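Local coordinates for Lactamase_B domain-containing protein (Bacillus lehensis G1, PDB 7EV5) that probably acts as a zinc-dependent hydrolase of the metallo-beta-lactamase fold, with a dual activity that links B3 beta-lactamases to glyoxalase II, at residues A[126-131]-A[149-154]; A[155-160]-A[165-170]; A[185-190]-A[195-200]. All blocks are in the same frame, centred on the assembly; numbering follows the deposited sequence.

Interaction 1: A[126-131]-A[149-154]; sequences FHTPGH and GDVLFQ. With ZN (zinc ion), chain B; ZN (zinc ion), chain C.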
ATOM      1  N   PHE A 126      -4.141  -0.219  10.615  1.00 11.07           N
ATOM      2  CA  PHE A 126      -4.679   1.086  10.952  1.00 11.57           C
ATOM      3  C   PHE A 126      -5.442   1.629   9.757  1.00 12.92           C
ATOM      4  O   PHE A 126      -4.964   1.559   8.623  1.00 12.07           O
ATOM      5  CB  PHE A 126      -3.554   2.051  11.299  1.00 12.10           C
ATOM      6  CG  PHE A 126      -2.745   1.635  12.498  1.00 13.31           C
ATOM      7  CD1 PHE A 126      -3.097   2.058  13.767  1.00 16.80           C
ATOM      8  CD2 PHE A 126      -1.645   0.816  12.354  1.00 15.35           C
ATOM      9  CE1 PHE A 126      -2.343   1.682  14.870  1.00 17.18           C
ATOM     10  CE2 PHE A 126      -0.888   0.429  13.454  1.00 16.41           C
ATOM     11  CZ  PHE A 126      -1.246   0.865  14.713  1.00 17.76           C
ATOM     12  N   HIS A 127      -6.618   2.185  10.014  1.00 10.83           N
ATOM     13  CA  HIS A 127      -7.368   2.871   8.971  1.00 11.19           C
ATOM     14  C   HIS A 127      -6.863   4.311   8.944  1.00 11.59           C
ATOM     15  O   HIS A 127      -7.011   5.044   9.927  1.00 13.64           O
ATOM     16  CB  HIS A 127      -8.874   2.773   9.235  1.00 10.93           C
ATOM     17  CG  HIS A 127      -9.717   3.354   8.139  1.00 13.01           C
ATOM     18  ND1 HIS A 127     -10.898   4.022   8.385  1.00 18.43           N
ATOM     19  CD2 HIS A 127      -9.543   3.388   6.795  1.00 13.22           C
ATOM     20  CE1 HIS A 127     -11.419   4.433   7.242  1.00 19.15           C
ATOM     21  NE2 HIS A 127     -10.614   4.063   6.261  1.00 13.17           N
ATOM     22  N   THR A 128      -6.216   4.708   7.841  1.00  9.82           N
ATOM     23  CA  THR A 128      -5.474   5.968   7.764  1.00 10.15           C
ATOM     24  C   THR A 128      -5.926   6.776   6.555  1.00 10.13           C
ATOM     25  O   THR A 128      -5.148   7.009   5.614  1.00 10.47           O
ATOM     26  CB  THR A 128      -3.962   5.729   7.713  1.00 10.47           C
ATOM     27  OG1 THR A 128      -3.648   4.789   6.679  1.00  9.55           O
ATOM     28  CG2 THR A 128      -3.459   5.174   9.036  1.00 11.31           C
ATOM     29  N   PRO A 129      -7.182   7.240   6.562  1.00  9.25           N
ATOM     30  CA  PRO A 129      -7.710   8.018   5.428  1.00 10.59           C
ATOM     31  C   PRO A 129      -7.179   9.440   5.351  1.00 10.95           C
ATOM     32  O   PRO A 129      -6.448   9.909   6.229  1.00 11.04           O
ATOM     33  CB  PRO A 129      -9.223   8.010   5.688  1.00  9.65           C
ATOM     34  CG  PRO A 129      -9.311   7.969   7.203  1.00 10.92           C
ATOM     35  CD  PRO A 129      -8.220   6.994   7.582  1.00 11.29           C
ATOM     36  N   GLY A 130      -7.566  10.147   4.291  1.00 10.43           N
ATOM     37  CA  GLY A 130      -7.125  11.508   4.056  1.00 10.78           C
ATOM     38  C   GLY A 130      -6.633  11.682   2.638  1.00 10.65           C
ATOM     39  O   GLY A 130      -7.037  12.614   1.939  1.00 11.31           O
ATOM     40  N   HIS A 131      -5.726  10.798   2.210  1.00  9.88           N
ATOM     41  CA  HIS A 131      -5.370  10.708   0.799  1.00  9.42           C
ATOM     42  C   HIS A 131      -6.443   9.945   0.017  1.00  9.49           C
ATOM     43  O   HIS A 131      -6.747  10.291  -1.132  1.00 10.83           O
ATOM     44  CB  HIS A 131      -3.985  10.061   0.668  1.00 11.87           C
ATOM     45  CG  HIS A 131      -3.610   9.668  -0.729  1.00  9.68           C
ATOM     46  ND1 HIS A 131      -3.122  10.558  -1.663  1.00 10.59           N
ATOM     47  CD2 HIS A 131      -3.615   8.459  -1.333  1.00  8.84           C
ATOM     48  CE1 HIS A 131      -2.854   9.918  -2.786  1.00 10.15           C
ATOM     49  NE2 HIS A 131      -3.150   8.638  -2.618  1.00  8.67           N
ATOM     50  N   GLY A 149       1.263   3.090   2.408  1.00  8.68           N
ATOM     51  CA  GLY A 149       0.732   3.688   1.195  1.00  8.88           C
ATOM     52  C   GLY A 149       1.111   5.150   1.059  1.00  9.47           C
ATOM     53  O   GLY A 149       2.273   5.537   1.231  1.00  9.77           O
ATOM     54  N   ASP A 150       0.121   5.985   0.733  1.00  8.56           N
ATOM     55  CA  ASP A 150       0.376   7.361   0.326  1.00  9.72           C
ATOM     56  C   ASP A 150       0.043   8.368   1.416  1.00 10.83           C
ATOM     57  O   ASP A 150      -0.270   9.516   1.112  1.00 12.35           O
ATOM     58  CB  ASP A 150      -0.360   7.688  -0.976  1.00  9.53           C
ATOM     59  CG  ASP A 150       0.203   6.941  -2.179  1.00  9.27           C
ATOM     60  OD1 ASP A 150       1.131   6.126  -2.007  1.00 10.02           O
ATOM     61  OD2 ASP A 150      -0.323   7.157  -3.294  1.00  9.54           O
ATOM     62  N   VAL A 151       0.145   7.972   2.681  1.00 11.77           N
ATOM     63  CA  VAL A 151      -0.137   8.902   3.769  1.00 11.65           C
ATOM     64  C   VAL A 151       1.068   9.792   4.056  1.00 12.48           C
ATOM     65  O   VAL A 151       0.951  11.022   4.142  1.00 12.80           O
ATOM     66  CB  VAL A 151      -0.577   8.104   5.011  1.00 12.66           C
ATOM     67  CG1 VAL A 151      -0.680   9.009   6.215  1.00 16.78           C
ATOM     68  CG2 VAL A 151      -1.917   7.422   4.744  1.00 13.12           C
ATOM     69  N   LEU A 152       2.239   9.178   4.213  1.00 12.69           N
ATOM     70  CA  LEU A 152       3.441   9.845   4.700  1.00 12.28           C
ATOM     71  C   LEU A 152       4.604   9.419   3.823  1.00 12.77           C
ATOM     72  O   LEU A 152       4.851   8.221   3.660  1.00 12.78           O
ATOM     73  CB  LEU A 152       3.722   9.439   6.154  1.00 12.10           C
ATOM     74  CG  LEU A 152       5.003   9.960   6.804  1.00 12.55           C
ATOM     75  CD1 LEU A 152       5.004  11.487   6.874  1.00 15.52           C
ATOM     76  CD2 LEU A 152       5.210   9.347   8.177  1.00 15.09           C
ATOM     77  N   PHE A 153       5.322  10.388   3.262  1.00 12.38           N
ATOM     78  CA  PHE A 153       6.492  10.099   2.450  1.00 13.04           C
ATOM     79  C   PHE A 153       7.713  10.690   3.129  1.00 13.78           C
ATOM     80  O   PHE A 153       7.614  11.430   4.111  1.00 14.95           O
ATOM     81  CB  PHE A 153       6.368  10.742   1.065  1.00 13.18           C
ATOM     82  CG  PHE A 153       5.106  10.382   0.328  1.00 10.37           C
ATOM     83  CD1 PHE A 153       4.838   9.065  -0.032  1.00 10.46           C
ATOM     84  CD2 PHE A 153       4.198  11.366  -0.042  1.00 11.32           C
ATOM     85  CE1 PHE A 153       3.675   8.741  -0.738  1.00 10.74           C
ATOM     86  CE2 PHE A 153       3.037  11.048  -0.745  1.00 12.86           C
ATOM     87  CZ  PHE A 153       2.769   9.729  -1.091  1.00 11.10           C
ATOM     88  N   GLN A 154       8.884  10.360   2.596  1.00 14.39           N
ATOM     89  CA  GLN A 154      10.099  11.050   3.000  0.52 13.74           C
ATOM     90  C   GLN A 154      10.000  12.498   2.541  1.00 14.67           C
ATOM     91  O   GLN A 154       9.947  12.773   1.340  1.00 15.61           O
ATOM     92  CB  GLN A 154      11.304  10.371   2.362  0.52 14.38           C
ATOM     93  CG  GLN A 154      12.631  10.920   2.844  0.52 17.14           C
ATOM     94  CD  GLN A 154      13.781  10.418   2.007  0.52 15.14           C
ATOM     95  OE1 GLN A 154      13.882  10.733   0.817  0.52 13.85           O
ATOM     96  NE2 GLN A 154      14.643   9.607   2.612  0.52 15.56           N
TER
HETATM   97 ZN    ZN B 301      -2.850   7.131  -3.992  1.00 11.09          ZN
HETATM   98 ZN    ZN C 302       0.173   6.371  -5.118  1.00 11.60          ZN
HETATM   99  O   HOH W   1      -1.663   7.056  -5.521  1.00 11.56           O

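Interaction 2: A[155-160]-A[165-170]; sequences QSIGRT and GDHTLL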
ATOM      1  N   GLN A 155       9.924  13.424   3.497  1.00 16.11           N
ATOM      2  CA  GLN A 155       9.897  14.872   3.266  1.00 17.82           C
ATOM      3  C   GLN A 155       8.580  15.427   2.724  1.00 18.39           C
ATOM      4  O   GLN A 155       8.517  16.621   2.407  1.00 19.61           O
ATOM      5  CB  GLN A 155      11.066  15.366   2.399  1.00 24.23           C
ATOM      6  CG  GLN A 155      12.414  15.335   3.091  1.00 24.06           C
ATOM      7  CD  GLN A 155      12.487  16.332   4.227  1.00 23.50           C
ATOM      8  OE1 GLN A 155      12.609  15.954   5.391  1.00 29.02           O
ATOM      9  NE2 GLN A 155      12.403  17.612   3.895  1.00 22.42           N
ATOM     10  N   SER A 156       7.525  14.626   2.612  1.00 16.49           N
ATOM     11  CA  SER A 156       6.238  15.165   2.187  1.00 15.86           C
ATOM     12  C   SER A 156       5.137  14.260   2.719  1.00 13.89           C
ATOM     13  O   SER A 156       5.399  13.270   3.403  1.00 13.94           O
ATOM     14  CB  SER A 156       6.137  15.345   0.664  1.00 18.65           C
ATOM     15  OG  SER A 156       6.145  14.109  -0.029  1.00 17.81           O
ATOM     16  N   ILE A 157       3.894  14.629   2.412  1.00 14.74           N
ATOM     17  CA  ILE A 157       2.725  13.858   2.810  1.00 15.89           C
ATOM     18  C   ILE A 157       1.833  13.652   1.591  1.00 14.91           C
ATOM     19  O   ILE A 157       2.010  14.277   0.544  1.00 14.01           O
ATOM     20  CB  ILE A 157       1.948  14.495   3.984  1.00 15.07           C
ATOM     21  CG1 ILE A 157       1.371  15.857   3.589  1.00 19.73           C
ATOM     22  CG2 ILE A 157       2.843  14.626   5.208  1.00 15.06           C
ATOM     23  CD1 ILE A 157       0.536  16.485   4.697  1.00 21.65           C
ATOM     24  N   GLY A 158       0.866  12.748   1.733  1.00 12.73           N
ATOM     25  CA  GLY A 158       0.009  12.425   0.609  1.00 13.26           C
ATOM     26  C   GLY A 158      -0.785  13.614   0.103  1.00 14.15           C
ATOM     27  O   GLY A 158      -1.230  14.479   0.867  1.00 13.75           O
ATOM     28  N   ARG A 159      -0.986  13.647  -1.212  1.00 13.20           N
ATOM     29  CA  ARG A 159      -1.870  14.653  -1.779  1.00 12.82           C
ATOM     30  C   ARG A 159      -3.299  14.396  -1.310  1.00 11.45           C
ATOM     31  O   ARG A 159      -3.721  13.252  -1.118  1.00 10.70           O
ATOM     32  CB  ARG A 159      -1.790  14.663  -3.311  1.00 16.74           C
ATOM     33  CG  ARG A 159      -2.264  13.389  -3.989  1.00 15.19           C
ATOM     34  CD  ARG A 159      -1.816  13.342  -5.449  1.00 16.69           C
ATOM     35  NE  ARG A 159      -2.489  14.354  -6.251  1.00 17.62           N
ATOM     36  CZ  ARG A 159      -2.360  14.481  -7.568  1.00 20.17           C
ATOM     37  NH1 ARG A 159      -1.572  13.657  -8.257  1.00 20.60           N
ATOM     38  NH2 ARG A 159      -3.030  15.434  -8.193  1.00 20.40           N
ATOM     39  N   THR A 160      -4.046  15.478  -1.100  1.00 13.56           N
ATOM     40  CA  THR A 160      -5.406  15.407  -0.584  1.00 13.90           C
ATOM     41  C   THR A 160      -6.417  16.019  -1.548  1.00 14.23           C
ATOM     42  O   THR A 160      -7.538  16.345  -1.143  1.00 18.68           O
ATOM     43  CB  THR A 160      -5.492  16.051   0.799  1.00 15.84           C
ATOM     44  OG1 THR A 160      -4.981  17.389   0.737  1.00 21.02           O
ATOM     45  CG2 THR A 160      -4.668  15.261   1.766  1.00 15.21           C
ATOM     46  N   GLY A 165     -10.407  13.054  -0.984  1.00 12.13           N
ATOM     47  CA  GLY A 165      -9.292  13.609  -0.240  1.00 11.57           C
ATOM     48  C   GLY A 165      -9.738  14.615   0.803  1.00 13.17           C
ATOM     49  O   GLY A 165     -10.710  15.346   0.622  1.00 17.16           O
ATOM     50  N   ASP A 166      -9.018  14.631   1.923  1.00 14.42           N
ATOM     51  CA  ASP A 166      -9.364  15.506   3.044  1.00 16.39           C
ATOM     52  C   ASP A 166      -8.088  15.734   3.839  1.00 12.16           C
ATOM     53  O   ASP A 166      -7.650  14.842   4.574  1.00 11.87           O
ATOM     54  CB  ASP A 166     -10.436  14.853   3.904  1.00 14.31           C
ATOM     55  CG  ASP A 166     -10.862  15.722   5.082  1.00 14.62           C
ATOM     56  OD1 ASP A 166     -10.154  16.696   5.408  1.00 17.53           O
ATOM     57  OD2 ASP A 166     -11.910  15.415   5.672  1.00 17.20           O
ATOM     58  N   HIS A 167      -7.519  16.935   3.715  1.00 14.62           N
ATOM     59  CA  HIS A 167      -6.263  17.240   4.385  1.00 13.88           C
ATOM     60  C   HIS A 167      -6.406  17.201   5.907  1.00 13.55           C
ATOM     61  O   HIS A 167      -5.477  16.786   6.608  1.00 12.79           O
ATOM     62  CB  HIS A 167      -5.761  18.612   3.933  1.00 18.17           C
ATOM     63  CG  HIS A 167      -4.299  18.824   4.152  1.00 18.41           C
ATOM     64  ND1 HIS A 167      -3.796  19.460   5.268  1.00 19.97           N
ATOM     65  CD2 HIS A 167      -3.229  18.484   3.398  1.00 16.40           C
ATOM     66  CE1 HIS A 167      -2.478  19.497   5.191  1.00 23.01           C
ATOM     67  NE2 HIS A 167      -2.109  18.920   4.062  1.00 25.88           N
ATOM     68  N   THR A 168      -7.553  17.655   6.438  1.00 17.85           N
ATOM     69  CA  THR A 168      -7.748  17.609   7.887  1.00 13.93           C
ATOM     70  C   THR A 168      -7.744  16.177   8.402  1.00 12.23           C
ATOM     71  O   THR A 168      -7.232  15.904   9.497  1.00 12.15           O
ATOM     72  CB  THR A 168      -9.034  18.340   8.300  1.00 15.04           C
ATOM     73  OG1 THR A 168     -10.179  17.592   7.883  1.00 15.83           O
ATOM     74  CG2 THR A 168      -9.089  19.734   7.698  1.00 18.72           C
ATOM     75  N   LEU A 169      -8.274  15.241   7.610  1.00 12.72           N
ATOM     76  CA  LEU A 169      -8.267  13.843   8.001  1.00 11.70           C
ATOM     77  C   LEU A 169      -6.872  13.244   7.858  1.00 12.16           C
ATOM     78  O   LEU A 169      -6.438  12.460   8.707  1.00 12.44           O
ATOM     79  CB  LEU A 169      -9.276  13.098   7.127  1.00 14.77           C
ATOM     80  CG  LEU A 169      -9.681  11.683   7.488  1.00 16.87           C
ATOM     81  CD1 LEU A 169     -10.092  11.610   8.945  1.00 18.41           C
ATOM     82  CD2 LEU A 169     -10.832  11.265   6.591  1.00 15.02           C
ATOM     83  N   LEU A 170      -6.151  13.615   6.789  1.00 12.11           N
ATOM     84  CA  LEU A 170      -4.802  13.097   6.601  1.00 11.37           C
ATOM     85  C   LEU A 170      -3.899  13.472   7.769  1.00 11.53           C
ATOM     86  O   LEU A 170      -3.153  12.633   8.282  1.00 12.06           O
ATOM     87  CB  LEU A 170      -4.216  13.616   5.289  1.00 13.14           C
ATOM     88  CG  LEU A 170      -2.806  13.080   5.053  1.00 12.30           C
ATOM     89  CD1 LEU A 170      -2.882  11.573   4.885  1.00 16.57           C
ATOM     90  CD2 LEU A 170      -2.216  13.708   3.820  1.00 21.44           C
TER
HETATM   91  O   HOH W   2      -9.899  17.607  -1.598  1.00 31.31           O

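Interaction 3: A[185-190]-A[195-200]; sequences TIVASG and TTIGQE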
ATOM      1  N   THR A 185      10.705   2.553  13.277  1.00 17.62           N
ATOM      2  CA  THR A 185       9.880   1.900  12.265  1.00 13.41           C
ATOM      3  C   THR A 185      10.149   2.486  10.888  1.00 11.43           C
ATOM      4  O   THR A 185      10.096   3.702  10.693  1.00 13.87           O
ATOM      5  CB  THR A 185       8.404   2.105  12.599  1.00 13.18           C
ATOM      6  OG1 THR A 185       8.147   1.646  13.929  1.00 16.69           O
ATOM      7  CG2 THR A 185       7.528   1.312  11.626  1.00 13.54           C
ATOM      8  N   ILE A 186      10.422   1.608   9.921  1.00 12.39           N
ATOM      9  CA  ILE A 186      10.583   2.061   8.545  1.00 13.87           C
ATOM     10  C   ILE A 186       9.219   2.417   7.973  1.00 11.74           C
ATOM     11  O   ILE A 186       8.251   1.657   8.112  1.00 11.76           O
ATOM     12  CB  ILE A 186      11.283   0.980   7.709  1.00 12.05           C
ATOM     13  CG1 ILE A 186      12.760   0.888   8.112  1.00 14.73           C
ATOM     14  CG2 ILE A 186      11.137   1.260   6.222  1.00 16.10           C
ATOM     15  CD1 ILE A 186      13.477  -0.324   7.526  1.00 15.48           C
ATOM     16  N   VAL A 187       9.129   3.596   7.360  1.00 11.31           N
ATOM     17  CA  VAL A 187       7.935   4.007   6.628  1.00 12.39           C
ATOM     18  C   VAL A 187       8.143   3.579   5.180  1.00 11.13           C
ATOM     19  O   VAL A 187       8.944   4.171   4.445  1.00 12.78           O
ATOM     20  CB  VAL A 187       7.671   5.507   6.763  1.00 12.32           C
ATOM     21  CG1 VAL A 187       6.472   5.924   5.910  1.00 13.64           C
ATOM     22  CG2 VAL A 187       7.420   5.856   8.218  1.00 15.01           C
ATOM     23  N   ALA A 188       7.460   2.503   4.784  1.00 10.66           N
ATOM     24  CA  ALA A 188       7.544   1.960   3.427  1.00  9.73           C
ATOM     25  C   ALA A 188       6.309   2.481   2.700  1.00  8.73           C
ATOM     26  O   ALA A 188       5.224   1.902   2.775  1.00 10.87           O
ATOM     27  CB  ALA A 188       7.611   0.435   3.461  1.00 10.25           C
ATOM     28  N   SER A 189       6.481   3.600   2.009  1.00  9.41           N
ATOM     29  CA  SER A 189       5.393   4.364   1.424  1.00  9.77           C
ATOM     30  C   SER A 189       5.272   4.104  -0.070  1.00  9.85           C
ATOM     31  O   SER A 189       6.084   3.412  -0.687  1.00 10.30           O
ATOM     32  CB  SER A 189       5.602   5.856   1.687  1.00  9.41           C
ATOM     33  OG  SER A 189       6.667   6.343   0.890  1.00 12.35           O
ATOM     34  N   GLY A 190       4.208   4.654  -0.650  1.00  9.23           N
ATOM     35  CA  GLY A 190       3.903   4.379  -2.038  1.00  9.40           C
ATOM     36  C   GLY A 190       4.785   5.092  -3.038  1.00  9.46           C
ATOM     37  O   GLY A 190       4.797   4.698  -4.202  1.00 10.64           O
ATOM     38  N   THR A 195      11.931   5.800   4.600  1.00 12.47           N
ATOM     39  CA  THR A 195      12.286   6.680   5.700  1.00 15.31           C
ATOM     40  C   THR A 195      11.914   5.980   7.001  1.00 15.11           C
ATOM     41  O   THR A 195      11.575   4.797   7.008  1.00 13.44           O
ATOM     42  CB  THR A 195      11.667   8.069   5.501  1.00 15.36           C
ATOM     43  OG1 THR A 195      12.238   8.971   6.452  1.00 14.77           O
ATOM     44  CG2 THR A 195      10.155   8.027   5.663  1.00 15.24           C
ATOM     45  N   THR A 196      12.024   6.694   8.118  1.00 14.39           N
ATOM     46  CA  THR A 196      11.570   6.162   9.393  1.00 13.63           C
ATOM     47  C   THR A 196      10.654   7.176  10.054  1.00 13.92           C
ATOM     48  O   THR A 196      10.633   8.356   9.691  1.00 14.80           O
ATOM     49  CB  THR A 196      12.718   5.814  10.359  1.00 15.93           C
ATOM     50  OG1 THR A 196      13.457   7.005  10.662  1.00 19.51           O
ATOM     51  CG2 THR A 196      13.637   4.756   9.757  1.00 18.39           C
ATOM     52  N   ILE A 197       9.879   6.671  11.015  1.00 15.82           N
ATOM     53  CA  ILE A 197       8.980   7.530  11.785  1.00 16.29           C
ATOM     54  C   ILE A 197       9.759   8.655  12.447  1.00 19.51           C
ATOM     55  O   ILE A 197       9.393   9.832  12.339  1.00 18.03           O
ATOM     56  CB  ILE A 197       8.202   6.701  12.819  1.00 16.10           C
ATOM     57  CG1 ILE A 197       7.282   5.696  12.123  1.00 18.83           C
ATOM     58  CG2 ILE A 197       7.430   7.632  13.763  1.00 19.92           C
ATOM     59  CD1 ILE A 197       6.037   6.308  11.561  1.00 20.70           C
ATOM     60  N   GLY A 198      10.862   8.309  13.119  1.00 15.96           N
ATOM     61  CA  GLY A 198      11.637   9.318  13.827  1.00 18.70           C
ATOM     62  C   GLY A 198      12.192  10.385  12.907  1.00 21.07           C
ATOM     63  O   GLY A 198      12.156  11.574  13.228  1.00 22.06           O
ATOM     64  N   GLN A 199      12.701   9.979  11.740  1.00 18.11           N
ATOM     65  CA  GLN A 199      13.252  10.957  10.809  1.00 21.97           C
ATOM     66  C   GLN A 199      12.189  11.933  10.320  1.00 20.94           C
ATOM     67  O   GLN A 199      12.465  13.126  10.160  1.00 23.45           O
ATOM     68  CB  GLN A 199      13.925  10.248   9.635  1.00 25.54           C
ATOM     69  CG  GLN A 199      15.255   9.609  10.001  1.00 26.89           C
ATOM     70  CD  GLN A 199      16.188  10.564  10.718  1.00 33.82           C
ATOM     71  OE1 GLN A 199      16.497  11.646  10.210  1.00 35.52           O
ATOM     72  NE2 GLN A 199      16.641  10.169  11.906  1.00 24.51           N
ATOM     73  N   GLU A 200      10.970  11.450  10.069  1.00 20.97           N
ATOM     74  CA  GLU A 200       9.934  12.356   9.582  1.00 18.20           C
ATOM     75  C   GLU A 200       9.432  13.263  10.698  1.00 25.86           C
ATOM     76  O   GLU A 200       9.151  14.445  10.469  1.00 20.46           O
ATOM     77  CB  GLU A 200       8.791  11.574   8.930  1.00 18.35           C
ATOM     78  CG  GLU A 200       9.206  10.848   7.648  1.00 16.27           C
ATOM     79  CD  GLU A 200      10.019  11.720   6.713  1.00 14.64           C
ATOM     80  OE1 GLU A 200       9.541  12.811   6.349  1.00 16.95           O
ATOM     81  OE2 GLU A 200      11.137  11.307   6.330  1.00 16.96           O
TER

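Interaction 1: A[126-131]-A[149-154]
The dinuclear zinc site brings His131 and Asp150 together, each presenting its side chain to the metals from its own loop. His131 NE2 binds the zinc of chain B at 2.1 Å. Asp150 OD2 binds the zinc of chain C at 2.0 Å and reaches the chain B zinc over a longer 2.6 Å, so one carboxylate oxygen bridges both ions, as does water 1. NE2 of His131 and OD2 of Asp150, 3.3 Å apart, meet as fellow ligands of a metal. Asp150 CB lies over one face of the His131 ring, 3.5 Å from its centroid, a CH-pi contact, with carboxylate and ring planes 64° apart. CG of His131 stands anti to the backbone N (chi1 169°), which sends the ring across to the zinc, while ND1 is hydrogen-bonded to Arg159 O as a second-shell hold on rotation. Val151 CG2 packs 3.4 Å from Thr128 O and 3.7 Å from Thr128 OG1, whose polar partner is Ser137 OG. His54 and His56 complete the protein ligands of the chain B zinc, Asp58, His59 and His191 those of the chain C zinc: a carboxylate-bridged two-zinc centre of the metallo-beta-lactamase superfamily, as in glyoxalase II.

Interaction 2: A[155-160]-A[165-170]
Thr160 and Gly165 come within 4.3 Å of each other between CA atoms, so the chain folds back through a short loop and leads into helix 167-178, whose N-cap is Asp166. Here Gly165 CA makes a C-H...O contact of 3.4 Å with Thr160 O. Water 2 donates to the same Thr160 O at 2.7 Å and, over a longer 3.3 Å, to Gly165 O, linking the two carbonyls.

The helix start then lies against the incoming segment through Thr160. With OG1 between the backbone N and the carbonyl carbon (chi1 55°), the hydroxyl meets the edge of the His167 ring in its plane, OG1 to CD2 3.4 Å, while Thr160 CG2 lies against both His167 CA and Leu170 CD2, 3.6 Å from each. That leucine methyl is shared: it also meets Gly158 O at 3.2 Å, and Ile157 CD1 approaches it from further back along the segment. Leu170 also touches Val151, the neighbour of the zinc ligand Asp150. Ile157 CD1 reaches His167 NE2 as well, the two side chains crossing at about a right angle. The N-cap itself is secured within the helix segment: Asp166 OD1 accepts weakly from Leu169 N, and Thr168 OG1 donates to the syn side of Asp166 OD1 at 2.6 Å, 22° out of the carboxylate plane.

Interaction 3: A[185-190]-A[195-200]
Thr185 O is gripped by two groups at the strand-to-helix junction: Ile197 N donates to it at 3.0 Å, nearly in line with the carbonyl (C=O...N angle 165°), and Thr196 CA adds a C-H...O contact at 3.1 Å. One residue on, Ile186 and Thr196 form an antiparallel non-hydrogen-bonded pair whose side chains diverge. Val187 and Thr195 follow as the hydrogen-bonded pair of this hairpin. Of their two bonds, Val187 N to Thr195 O is short at 2.7 Å, although the donor stands 46° above the carbonyl plane, whereas Thr195 N to Val187 O is weak at 3.4 Å.

On one face of the sheet Val187 CB meets Thr195 CG2 at 3.7 Å. Val187 CG2, placed beside its own backbone N (chi1 176°, which puts CG1 anti), touches Ile197 CD1 at 3.6 Å, the two side chains crossing at about a right angle. Ile197 CG1 runs back over Thr185, close to its CB. Leu152 and Ser148 also pack on Val187.

Where strand 195-196 turns into helix 197-203, Thr196 is the N-cap, its OG1 accepting from Gln199 N. Thr195 OG1, anti to the backbone N, instead donates to Glu200 OE2 at 2.6 Å, using the anti lone pair of that oxygen. Glu200 OE1 takes Gln155 N and Asn204 ND2, so this buried carboxylate receives three donors, which would be consistent with a charged group. Strand 186-189 meanwhile pairs with strand 145-149 along its other edge. Ile197 N lies in the first turn of the helix, where backbone N-H groups lack an intrahelical acceptor; Thr185 O satisfies it, so the strand pairing also supports the helix start.

Interactions 1 and 3 are buried, while interaction 2 is only partly so and its His167 is exposed. Metal bonds dominate interaction 1, apolar and water-mediated contacts interaction 2, and backbone hydrogen bonds the edge hairpin of interaction 3. Interactions 1 and 2 each supply one strand of the small sheet 152-153/156-157. Gly130 O with Asp166 N ties the zinc-ligand loop to the helix start, while segment 155-160 holds the zinc ligand itself from the second shell. Interaction 3 reaches interaction 1 through Gly149 O with Gly190 N, at the sheet containing strands 145-149 and 186-189, and touches interaction 2 through the Glu200 carboxylate, although those centres lie about 16 Å apart.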